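Local structure of transcriptional regulator, SorC family (Enterococcus faecalis, 2O0M) at residues R253-D258 and G274-E279. The protein is a putative SorC-family transcriptional regulator that probably binds DNA and, through a putative sugar-binding domain, a carbohydrate. Residues are numbered along the deposited sequence; the frame is centred on the assembly and turned at random.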
loop_
_atom_site.group_PDB
_atom_site.type_symbol
_atom_site.label_atom_id
_atom_site.label_comp_id
_atom_site.label_asym_id
_atom_site.label_seq_id
_atom_site.Cartn_x
_atom_site.Cartn_y
_atom_site.Cartn_z
ATOM N N ARG A 253 -11.676 -9.199 -3.492
ATOM C CA ARG A 253 -11.339 -9.856 -2.220
ATOM C C ARG A 253 -12.435 -10.775 -1.688
ATOM O O ARG A 253 -12.307 -11.333 -0.594
ATOM C CB ARG A 253 -11.005 -8.795 -1.171
ATOM C CG ARG A 253 -9.713 -8.023 -1.488
ATOM C CD ARG A 253 -9.562 -6.861 -0.531
ATOM N NE ARG A 253 -8.332 -6.085 -0.721
ATOM C CZ ARG A 253 -8.022 -5.033 0.033
ATOM N NH1 ARG A 253 -8.851 -4.659 1.005
ATOM N NH2 ARG A 253 -6.891 -4.366 -0.178
ATOM N N LYS A 254 -13.509 -10.927 -2.456
ATOM C CA LYS A 254 -14.605 -11.836 -2.110
ATOM C C LYS A 254 -15.171 -11.543 -0.717
ATOM O O LYS A 254 -15.376 -12.451 0.113
ATOM C CB LYS A 254 -14.160 -13.297 -2.254
ATOM C CG LYS A 254 -13.620 -13.608 -3.641
ATOM C CD LYS A 254 -13.340 -15.085 -3.850
ATOM C CE LYS A 254 -12.725 -15.335 -5.219
ATOM N NZ LYS A 254 -13.569 -14.839 -6.351
HETATM N N MSE A 255 -15.437 -10.263 -0.473
HETATM C CA MSE A 255 -16.064 -9.843 0.767
HETATM C C MSE A 255 -17.488 -10.404 0.806
HETATM O O MSE A 255 -18.058 -10.753 -0.228
HETATM C CB MSE A 255 -16.043 -8.318 0.901
HETATM C CG MSE A 255 -14.634 -7.763 1.007
HETATM SE SE MSE A 255 -14.580 -5.868 1.431
HETATM C CE MSE A 255 -14.991 -6.068 3.212
ATOM N N SER A 256 -18.044 -10.516 2.004
ATOM C CA SER A 256 -19.378 -11.088 2.176
ATOM C C SER A 256 -20.447 -10.246 1.483
ATOM O O SER A 256 -20.265 -9.054 1.274
ATOM C CB SER A 256 -19.726 -11.201 3.665
ATOM O OG SER A 256 -20.050 -9.932 4.191
ATOM N N ASP A 257 -21.574 -10.869 1.150
ATOM C CA ASP A 257 -22.680 -10.149 0.522
ATOM C C ASP A 257 -23.130 -8.961 1.369
ATOM O O ASP A 257 -23.365 -7.873 0.854
ATOM C CB ASP A 257 -23.879 -11.075 0.309
ATOM C CG ASP A 257 -23.574 -12.225 -0.632
ATOM O OD1 ASP A 257 -22.581 -12.140 -1.391
ATOM O OD2 ASP A 257 -24.335 -13.209 -0.612
ATOM N N ASP A 258 -23.268 -9.181 2.673
ATOM C CA ASP A 258 -23.675 -8.112 3.566
ATOM C C ASP A 258 -22.691 -6.935 3.516
ATOM O O ASP A 258 -23.101 -5.779 3.522
ATOM C CB ASP A 258 -23.799 -8.624 5.009
ATOM C CG ASP A 258 -25.021 -9.508 5.234
ATOM O OD1 ASP A 258 -25.980 -9.494 4.426
ATOM O OD2 ASP A 258 -25.033 -10.238 6.240
ATOM N N GLY A 274 -7.249 -2.089 4.356
ATOM C CA GLY A 274 -8.462 -2.701 4.890
ATOM C C GLY A 274 -9.417 -1.719 5.534
ATOM O O GLY A 274 -10.320 -2.129 6.300
ATOM N N TYR A 275 -9.208 -0.433 5.250
ATOM C CA TYR A 275 -10.159 0.628 5.591
ATOM C C TYR A 275 -10.810 1.135 4.324
ATOM O O TYR A 275 -10.148 1.235 3.287
ATOM C CB TYR A 275 -9.466 1.803 6.286
ATOM C CG TYR A 275 -8.731 1.418 7.558
ATOM C CD1 TYR A 275 -9.326 1.544 8.805
ATOM C CD2 TYR A 275 -7.439 0.911 7.502
ATOM C CE1 TYR A 275 -8.650 1.185 9.961
ATOM C CE2 TYR A 275 -6.756 0.544 8.643
ATOM C CZ TYR A 275 -7.351 0.689 9.876
ATOM O OH TYR A 275 -6.646 0.324 11.005
ATOM N N PHE A 276 -12.099 1.468 4.410
ATOM C CA PHE A 276 -12.833 2.019 3.272
ATOM C C PHE A 276 -13.255 3.453 3.547
ATOM O O PHE A 276 -13.736 3.749 4.629
ATOM C CB PHE A 276 -14.047 1.145 2.961
ATOM C CG PHE A 276 -13.671 -0.209 2.452
ATOM C CD1 PHE A 276 -13.607 -0.447 1.088
ATOM C CD2 PHE A 276 -13.294 -1.221 3.329
ATOM C CE1 PHE A 276 -13.223 -1.669 0.605
ATOM C CE2 PHE A 276 -12.890 -2.459 2.847
ATOM C CZ PHE A 276 -12.857 -2.684 1.491
ATOM N N PHE A 277 -13.068 4.322 2.556
ATOM C CA PHE A 277 -13.258 5.769 2.720
ATOM C C PHE A 277 -14.301 6.311 1.741
ATOM O O PHE A 277 -14.291 5.964 0.567
ATOM C CB PHE A 277 -11.943 6.511 2.476
ATOM C CG PHE A 277 -10.796 6.011 3.313
ATOM C CD1 PHE A 277 -10.438 6.661 4.495
ATOM C CD2 PHE A 277 -10.062 4.896 2.916
ATOM C CE1 PHE A 277 -9.379 6.204 5.257
ATOM C CE2 PHE A 277 -9.010 4.433 3.682
ATOM C CZ PHE A 277 -8.670 5.086 4.865
ATOM N N ASP A 278 -15.189 7.181 2.219
ATOM C CA ASP A 278 -16.096 7.875 1.311
ATOM C C ASP A 278 -15.402 9.120 0.753
ATOM O O ASP A 278 -14.243 9.379 1.084
ATOM C CB ASP A 278 -17.455 8.182 1.972
ATOM C CG ASP A 278 -17.362 9.180 3.115
ATOM O OD1 ASP A 278 -16.361 9.912 3.225
ATOM O OD2 ASP A 278 -18.323 9.239 3.914
ATOM N N GLU A 279 -16.084 9.867 -0.115
ATOM C CA GLU A 279 -15.440 10.992 -0.815
ATOM C C GLU A 279 -15.022 12.126 0.136
ATOM O O GLU A 279 -14.101 12.890 -0.163
ATOM C CB GLU A 279 -16.316 11.513 -1.967
ATOM C CG GLU A 279 -17.443 12.439 -1.582
ATOM C CD GLU A 279 -18.142 13.035 -2.795
ATOM O OE1 GLU A 279 -19.214 13.652 -2.613
ATOM O OE2 GLU A 279 -17.630 12.878 -3.929
#
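R253 NH1 and the backbone N of G274 grip the same carboxylate oxygen, E271 OE2, the first by a salt bridge and the second by a hydrogen bond, while R253 NE forms a further salt bridge with E182. One acceptor thus ties the extended arginine to the backbone leading into strand 275-277, although R253 NH1 itself comes no closer than 4.4 Å to G274 CA. Pairing with two acids should limit the rotation of the buried guanidinium. G274 has a positive phi of 83°, a backbone conformation suited to glycine.

Beside this polar group lies a Met-aromatic contact, and the pair illustrates how a shared acceptor and a neighbouring apolar contact can join a helix-helix connection to a β-meander, here on the antiparallel flank of the sheet in the putative sugar-binding domain. Selenomethionine M255 and F276 approach from opposite directions, and M255 SE meets the far end of the ring 3.6 Å from F276 CZ. The selenium sits obliquely, 55° off the ring normal and 4.6 Å from the ring centroid. A bend at chi3 (76°) places M255 CE 4.2 Å from F276 CE2.

K254 closes helix 246-252 with a Schellman motif, and S256 is the N-cap of helix 257-265. L263 of that second helix packs on both M255 and F276, while Y285 of strand 283-286 touches M255.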